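Side-chain contacts in tapirin (Caldicellulosiruptor hydrothermalis, PDB 6N2C), which binds cellulose and is probably used by an extremely thermophilic bacterium to adhere to plant biomass, with a zinc ion bound in its beta-helix domain: residues S178-F183 / P450-E455; G187-D192 / I466-I471; E498-N503 / S520-P525. One frame throughout, in Å; residues are numbered along the deposited sequence. Where two conformers were deposited one is given.

All three contacts are largely buried and apolar, but they serve different parts of the beta-helix. Contacts 1 and 2 lie along one flank, where chain segments outside the coils pack against strands; their centres are about 17 Å apart and they touch directly, Phe183 CE1 of contact 1 lying 3.6 Å from Phe189 CE2 of contact 2. Contact 1 joins two non-strand segments, whereas contact 2 sets a loop on a strand. Contact 3, about 16 Å from contact 2 between centres, pairs a helix with the outermost strand 522-524 and is the one nearest the zinc. Aromatic rings meet aliphatic groups in each; polar groups gather at the margins.

Contact 1: residues S178-F183 / P450-E455; sequences SNIFDF and PAIIEE
Ile452 touches both Ile180 and Phe181 from the first turn of helix 451-457, which Pro450 opens from the N-cap position. Its CG1 stands anti to the backbone N (chi1 -165°), a setting that carries the CG1-CD1 arm across to residues 178-183. Ile180 reaches back, and the two side chains meet tip to tip, with Ile180 CD1 3.8 Å from Ile452 CG1 and 3.9 Å from Ile452 CD1. Phe181 behaves differently: it and Ile452 run antiparallel, side by side. Ile452 CD1 approaches this ring obliquely, 3.8 Å from Phe181 CE2, and so one methyl group serves two consecutive residues. Both sit on a 3-10 turn, as the bond from Phe181 N to Ser178 O at 3.1 Å attests.

Ile453, next along the helix, turns to the body of the parallel beta-helix, packing on Tyr254, Leu273 and Phe275. Leu252 of strand 252-255 is touched by both Ile180 and Ile452. The helix and the 3-10 turn are therefore laid side by side over strands of successive coils, and their mutual contact is plain packing within that covering layer.

One helical turn after Ala451, whose O accepts from Glu455 N, Glu455 closes the contact with its CB methylene. This CB lies at the edge of the Phe181 ring, near the ring plane and 3.9 Å from Phe181 CZ, and the two side chains cross at about a right angle. The chain of Glu455 is bent at chi2 (-62°), its carboxylate plane is inclined 55° to the ring, and OE1 forms a salt bridge with Lys458.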
# COMPACT_ATOMS: atom_id res chain seq x y z
N SER A 178 13.24 -11.80 -5.43
CA SER A 178 14.53 -11.99 -4.72
C SER A 178 15.40 -10.76 -4.67
O SER A 178 16.26 -10.67 -3.78
CB SER A 178 15.32 -13.20 -5.31
OG SER A 178 14.59 -14.43 -5.22
N ASN A 179 15.21 -9.80 -5.57
CA ASN A 179 15.91 -8.51 -5.46
C ASN A 179 15.57 -7.71 -4.19
O ASN A 179 16.33 -6.84 -3.83
CB ASN A 179 15.65 -7.54 -6.57
CG ASN A 179 16.14 -8.01 -7.93
OD1 ASN A 179 15.42 -7.80 -8.92
ND2 ASN A 179 17.27 -8.57 -8.02
N ILE A 180 14.47 -8.01 -3.52
CA ILE A 180 14.19 -7.39 -2.21
C ILE A 180 15.37 -7.55 -1.23
O ILE A 180 15.60 -6.70 -0.37
CB ILE A 180 12.81 -7.86 -1.69
CG1 ILE A 180 11.72 -7.07 -2.46
CG2 ILE A 180 12.65 -7.60 -0.22
CD1 ILE A 180 10.32 -7.72 -2.37
N PHE A 181 16.10 -8.69 -1.36
CA PHE A 181 17.18 -9.00 -0.43
C PHE A 181 18.52 -8.60 -0.97
O PHE A 181 19.52 -8.83 -0.29
CB PHE A 181 17.20 -10.50 -0.18
CG PHE A 181 15.89 -11.00 0.32
CD1 PHE A 181 15.49 -10.82 1.61
CD2 PHE A 181 14.97 -11.56 -0.59
CE1 PHE A 181 14.25 -11.25 2.02
CE2 PHE A 181 13.75 -12.00 -0.17
CZ PHE A 181 13.38 -11.83 1.13
N ASP A 182 18.54 -7.95 -2.13
CA ASP A 182 19.76 -7.43 -2.73
C ASP A 182 19.80 -5.91 -2.66
O ASP A 182 19.18 -5.18 -3.49
CB ASP A 182 19.85 -7.91 -4.15
CG ASP A 182 21.12 -7.49 -4.86
OD1 ASP A 182 21.79 -6.55 -4.42
OD2 ASP A 182 21.39 -8.09 -5.99
N PHE A 183 20.63 -5.41 -1.71
CA PHE A 183 20.66 -3.96 -1.51
C PHE A 183 21.40 -3.17 -2.54
O PHE A 183 21.55 -1.95 -2.41
CB PHE A 183 20.91 -3.62 -0.02
CG PHE A 183 19.73 -3.92 0.82
CD1 PHE A 183 18.75 -2.94 0.99
CD2 PHE A 183 19.50 -5.22 1.25
CE1 PHE A 183 17.58 -3.28 1.64
CE2 PHE A 183 18.36 -5.55 1.94
CZ PHE A 183 17.38 -4.52 2.07
N PRO A 450 1.57 -14.24 1.84
CA PRO A 450 2.63 -14.47 0.89
C PRO A 450 3.97 -14.62 1.61
O PRO A 450 4.26 -13.94 2.58
CB PRO A 450 2.62 -13.21 0.04
CG PRO A 450 1.18 -12.80 0.03
CD PRO A 450 0.89 -12.98 1.51
N ALA A 451 4.78 -15.52 1.07
CA ALA A 451 6.08 -15.82 1.63
C ALA A 451 6.96 -14.62 1.68
O ALA A 451 7.62 -14.42 2.68
CB ALA A 451 6.78 -16.92 0.83
N ILE A 452 6.87 -13.79 0.67
CA ILE A 452 7.67 -12.56 0.66
C ILE A 452 7.37 -11.68 1.87
O ILE A 452 8.28 -11.07 2.45
CB ILE A 452 7.59 -11.80 -0.68
CG1 ILE A 452 8.64 -10.76 -0.86
CG2 ILE A 452 6.22 -11.13 -0.82
CD1 ILE A 452 10.05 -11.24 -0.82
N ILE A 453 6.09 -11.58 2.28
CA ILE A 453 5.74 -10.79 3.44
C ILE A 453 6.22 -11.41 4.73
O ILE A 453 6.73 -10.71 5.62
CB ILE A 453 4.18 -10.57 3.52
CG1 ILE A 453 3.67 -9.86 2.27
CG2 ILE A 453 3.78 -9.92 4.86
CD1 ILE A 453 4.13 -8.43 2.05
N GLU A 454 6.12 -12.74 4.85
CA GLU A 454 6.66 -13.46 5.96
C GLU A 454 8.13 -13.13 6.15
O GLU A 454 8.56 -12.82 7.31
CB GLU A 454 6.49 -14.96 5.83
CG GLU A 454 5.08 -15.40 5.99
CD GLU A 454 4.88 -16.91 5.69
OE1 GLU A 454 5.90 -17.66 5.50
OE2 GLU A 454 3.67 -17.28 5.55
N GLU A 455 8.85 -13.14 5.05
CA GLU A 455 10.33 -12.92 5.13
C GLU A 455 10.65 -11.47 5.47
O GLU A 455 11.51 -11.20 6.30
CB GLU A 455 11.03 -13.34 3.86
CG GLU A 455 10.87 -14.80 3.50
CD GLU A 455 11.49 -15.70 4.62
OE1 GLU A 455 10.78 -16.61 5.16
OE2 GLU A 455 12.59 -15.34 5.05

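Contact 2: residues G187-D192 / I466-I471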
# COMPACT_ATOMS: atom_id res chain seq x y z
N GLY A 187 17.29 2.38 -4.44
CA GLY A 187 17.64 3.72 -4.72
C GLY A 187 17.65 4.63 -3.49
O GLY A 187 18.41 5.60 -3.42
N LEU A 188 16.77 4.31 -2.55
CA LEU A 188 16.63 5.09 -1.26
C LEU A 188 16.45 4.06 -0.15
O LEU A 188 15.61 3.12 -0.22
CB LEU A 188 15.44 6.12 -1.30
CG LEU A 188 15.47 7.07 -2.47
CD1 LEU A 188 14.17 7.82 -2.50
CD2 LEU A 188 16.62 8.02 -2.42
N PHE A 189 17.25 4.23 0.92
CA PHE A 189 17.13 3.36 2.11
C PHE A 189 17.34 4.20 3.33
O PHE A 189 18.30 4.99 3.37
CB PHE A 189 18.20 2.34 2.06
CG PHE A 189 18.23 1.43 3.21
CD1 PHE A 189 18.82 1.87 4.41
CD2 PHE A 189 17.82 0.13 3.12
CE1 PHE A 189 18.94 0.97 5.51
CE2 PHE A 189 17.90 -0.75 4.23
CZ PHE A 189 18.39 -0.31 5.43
N SER A 190 16.46 4.03 4.33
CA SER A 190 16.76 4.65 5.62
C SER A 190 16.41 3.69 6.74
O SER A 190 15.34 3.09 6.67
CB SER A 190 15.97 5.95 5.81
OG SER A 190 16.20 6.49 7.14
N SER A 191 17.27 3.59 7.76
CA SER A 191 16.90 2.92 8.97
C SER A 191 16.09 3.75 9.91
O SER A 191 15.79 3.25 11.00
CB SER A 191 18.08 2.36 9.70
OG SER A 191 18.84 1.53 8.91
N ASP A 192 15.75 4.96 9.51
CA ASP A 192 14.72 5.73 10.25
C ASP A 192 13.67 6.22 9.31
O ASP A 192 13.00 5.37 8.73
CB ASP A 192 15.46 6.78 11.07
CG ASP A 192 14.57 7.45 12.17
OD1 ASP A 192 13.45 7.06 12.37
OD2 ASP A 192 15.13 8.25 12.91
N ILE A 466 22.13 -6.01 4.71
CA ILE A 466 22.63 -4.67 4.71
C ILE A 466 22.94 -4.29 6.14
O ILE A 466 22.08 -4.28 7.03
CB ILE A 466 21.72 -3.60 3.98
CG1 ILE A 466 22.41 -2.27 3.97
CG2 ILE A 466 20.33 -3.51 4.54
CD1 ILE A 466 21.85 -1.17 3.11
N ARG A 467 24.18 -3.84 6.37
CA ARG A 467 24.72 -3.72 7.76
C ARG A 467 25.47 -2.41 7.82
O ARG A 467 26.73 -2.40 7.72
CB ARG A 467 25.65 -4.88 8.08
CG ARG A 467 24.88 -6.17 8.06
CD ARG A 467 25.69 -7.37 8.41
NE ARG A 467 24.96 -8.56 8.15
CZ ARG A 467 25.48 -9.79 8.21
NH1 ARG A 467 26.72 -9.99 8.73
NH2 ARG A 467 24.77 -10.82 7.78
N LEU A 468 24.75 -1.31 8.04
CA LEU A 468 25.40 -0.02 8.05
C LEU A 468 26.35 0.14 9.23
O LEU A 468 27.28 0.94 9.18
CB LEU A 468 24.42 1.12 7.89
CG LEU A 468 23.60 1.06 6.59
CD1 LEU A 468 22.54 2.17 6.53
CD2 LEU A 468 24.48 1.01 5.35
N ASP A 469 26.17 -0.66 10.28
CA ASP A 469 27.12 -0.64 11.41
C ASP A 469 28.46 -1.23 11.06
O ASP A 469 29.39 -1.10 11.88
CB ASP A 469 26.53 -1.36 12.62
CG ASP A 469 25.46 -0.53 13.35
OD1 ASP A 469 25.30 0.69 13.10
OD2 ASP A 469 24.82 -1.09 14.22
N ASN A 470 28.60 -1.88 9.88
CA ASN A 470 29.86 -2.38 9.41
C ASN A 470 30.68 -1.27 8.73
O ASN A 470 31.75 -1.57 8.21
CB ASN A 470 29.73 -3.61 8.55
CG ASN A 470 29.37 -4.82 9.36
OD1 ASN A 470 29.52 -4.78 10.62
ND2 ASN A 470 29.00 -5.93 8.71
N ILE A 471 30.18 -0.03 8.70
CA ILE A 471 30.98 1.09 8.23
C ILE A 471 31.81 1.55 9.44
O ILE A 471 31.27 2.21 10.34
CB ILE A 471 30.12 2.26 7.73
CG1 ILE A 471 29.22 1.86 6.56
CG2 ILE A 471 30.96 3.42 7.37
CD1 ILE A 471 28.14 2.84 6.33
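Phe189 and Ile466 form the tight half of this contact, where the loop following helix 451-457 lies against strand 186-190 of the parallel beta-helix. The two side chains approach head-on, and Ile466 CD1 sits almost exactly over the ring: it is 4.1 Å from the centroid of Phe189 and 7° off the ring normal, a CH-pi contact. The second branch of the isoleucine lies closer to the ring atoms, with Ile466 CG2 3.7 Å from Phe189 CE2 and 3.8 Å from Phe189 CZ. The CB of Phe189 points toward the loop, and with CG anti to the backbone N (chi1 178°) the ring is carried out to meet Ile466.

Leu468 adds a single methyl from a short 3-10 turn. The Leu468 side chain runs alongside Phe189, pointing the other way, and its CD1 comes obliquely to within 3.9 Å of Phe189 CE1. Strand 534-537 supplies a common floor, since Phe189, Ile466 and Leu468 all touch Ile536. The ring also stacks with Tyr208 of the neighbouring strand 206-209, so like side chains are piled from coil to coil. Exchanging Phe189 for an alanine would probably open a gap beneath Ile466 and Leu468 and leave Tyr208 without its stacking partner.

Packing slackens toward the end of the strand. Ser191, partly exposed, comes no nearer to the loop than 4.4 Å, from its OG to Leu468 CD1, and that hydroxyl is engaged with Asn538 instead. Ser190, whose CB points away from the loop, forms an ST turn at the end of the strand: its OG accepts a hydrogen bond of 2.9 Å from Asp192 N, with an N-H...O angle of 153°.

Contact 3: residues E498-N503 / S520-P525. With EDO (1,2-ethanediol), chain D.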
# COMPACT_ATOMS: atom_id res chain seq x y z
N GLU A 498 29.50 18.36 1.25
CA GLU A 498 30.64 18.39 0.34
C GLU A 498 30.39 17.58 -0.95
O GLU A 498 30.68 18.05 -2.04
CB GLU A 498 31.85 17.84 1.09
CG GLU A 498 33.17 18.06 0.38
CD GLU A 498 34.35 17.35 1.05
OE1 GLU A 498 35.49 17.66 0.62
OE2 GLU A 498 34.14 16.48 1.96
N ILE A 499 29.81 16.37 -0.81
CA ILE A 499 29.50 15.60 -2.02
C ILE A 499 28.39 16.20 -2.80
O ILE A 499 28.41 16.27 -4.07
CB ILE A 499 29.33 14.09 -1.72
CG1 ILE A 499 29.27 13.30 -3.03
CG2 ILE A 499 28.13 13.79 -0.86
CD1 ILE A 499 29.45 11.81 -2.88
N PHE A 500 27.34 16.70 -2.12
CA PHE A 500 26.30 17.32 -2.89
C PHE A 500 26.76 18.56 -3.65
O PHE A 500 26.24 18.84 -4.75
CB PHE A 500 25.04 17.66 -2.04
CG PHE A 500 24.22 16.45 -1.68
CD1 PHE A 500 23.58 15.77 -2.67
CD2 PHE A 500 24.07 16.01 -0.39
CE1 PHE A 500 22.82 14.64 -2.38
CE2 PHE A 500 23.28 14.88 -0.11
CZ PHE A 500 22.70 14.18 -1.15
N ASN A 501 27.69 19.30 -3.10
CA ASN A 501 28.21 20.46 -3.83
C ASN A 501 29.06 20.09 -5.07
O ASN A 501 29.41 20.97 -5.84
CB ASN A 501 28.95 21.39 -2.87
CG ASN A 501 28.00 22.31 -2.12
OD1 ASN A 501 27.94 22.29 -0.90
ND2 ASN A 501 27.24 23.10 -2.86
N LYS A 502 29.36 18.81 -5.28
CA LYS A 502 29.94 18.34 -6.56
C LYS A 502 28.93 18.33 -7.67
O LYS A 502 29.31 18.14 -8.84
CB LYS A 502 30.56 16.93 -6.44
CG LYS A 502 31.69 16.77 -5.45
CD LYS A 502 32.91 17.61 -5.74
CE LYS A 502 33.85 17.54 -4.55
NZ LYS A 502 34.24 16.14 -4.21
N ASN A 503 27.65 18.57 -7.35
CA ASN A 503 26.63 18.80 -8.35
C ASN A 503 26.01 20.17 -8.46
O ASN A 503 25.08 20.46 -7.71
CB ASN A 503 25.53 17.79 -8.06
CG ASN A 503 25.29 16.93 -9.22
OD1 ASN A 503 25.99 17.01 -10.22
ND2 ASN A 503 24.37 16.08 -9.08
N SER A 520 25.25 8.11 9.37
CA SER A 520 24.48 9.31 9.73
C SER A 520 23.13 9.28 9.02
O SER A 520 22.81 8.31 8.30
CB SER A 520 25.25 10.63 9.38
OG SER A 520 25.39 10.87 7.97
N GLY A 521 22.36 10.34 9.22
CA GLY A 521 21.31 10.65 8.26
C GLY A 521 21.86 11.38 7.05
O GLY A 521 23.06 11.58 6.96
N ILE A 522 21.00 11.71 6.15
CA ILE A 522 21.27 12.48 4.95
C ILE A 522 20.30 13.59 4.83
O ILE A 522 19.13 13.35 4.66
CB ILE A 522 21.27 11.67 3.63
CG1 ILE A 522 22.30 10.56 3.66
CG2 ILE A 522 21.55 12.59 2.46
CD1 ILE A 522 22.20 9.49 2.58
N ASN A 523 20.78 14.85 4.92
CA ASN A 523 19.92 15.99 4.65
C ASN A 523 20.30 16.54 3.36
O ASN A 523 21.41 17.09 3.22
CB ASN A 523 20.15 17.05 5.77
CG ASN A 523 19.77 16.53 7.13
OD1 ASN A 523 18.78 15.76 7.27
ND2 ASN A 523 20.58 16.89 8.17
N VAL A 524 19.42 16.43 2.39
CA VAL A 524 19.70 16.84 1.04
C VAL A 524 19.48 18.36 0.90
O VAL A 524 18.43 18.90 1.27
CB VAL A 524 18.84 16.15 0.04
CG1 VAL A 524 19.26 16.52 -1.39
CG2 VAL A 524 18.98 14.63 0.19
N PRO A 525 20.51 19.08 0.43
CA PRO A 525 20.36 20.54 0.38
C PRO A 525 19.22 20.99 -0.47
O PRO A 525 18.92 20.37 -1.50
CB PRO A 525 21.68 21.02 -0.26
CG PRO A 525 22.64 20.02 0.12
CD PRO A 525 21.91 18.68 0.21
C1 EDO D . 23.15 15.03 7.59
O1 EDO D . 23.36 15.28 6.22
C2 EDO D . 24.39 14.38 8.22
O2 EDO D . 25.58 15.19 8.09
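Phe500 and Pro525 mark the closest backbone approach, their CA atoms 7.5 Å apart, where helix 494-500 is followed by a type I turn from Phe500 to Asn503 and strand 522-524 leads into the proline. The Phe500 ring extends past the proline to Val524 and Ile522, and is met by three residues in three ways. Pro525 comes in obliquely, with its CD 3.5 Å from Phe500 CD2 and its CG alongside the phenylalanine CB. Val524 lies across one face: CG1 is 4.1 Å above the ring plane, offset toward the rim, while Val524 CG2 is 4.0 Å from Phe500 CZ. Ile522 takes the edge, its CG2 in the ring plane and 3.9 Å from Phe500 CE2.

Strand alternation separates these groups from the polar ones. Asn523, between the two buried aliphatic residues, points its CB away from the helix, and its backbone N donates to O1 of a 1,2-ethanediol molecule, probably from the crystallisation liquor, at 2.9 Å, with an N-H...O angle of 162°. Before the strand, Ser520 OG donates to Gly521 O at 2.6 Å, in the carbonyl plane and on a lone pair of that oxygen.

Strand 522-524 is outermost among its parallel neighbours in the beta-helix, and Ile522 also touches Ile496, so the helix covers the flank of a terminal coil. The zinc ion is about 12 Å from the Phe500 side chain. The nearest approaches between 498-503 and 520-525 are all carbon to carbon, so this part of the joint rests on the fit of the ring among Ile522, Val524 and Pro525, not on directed polar bonds.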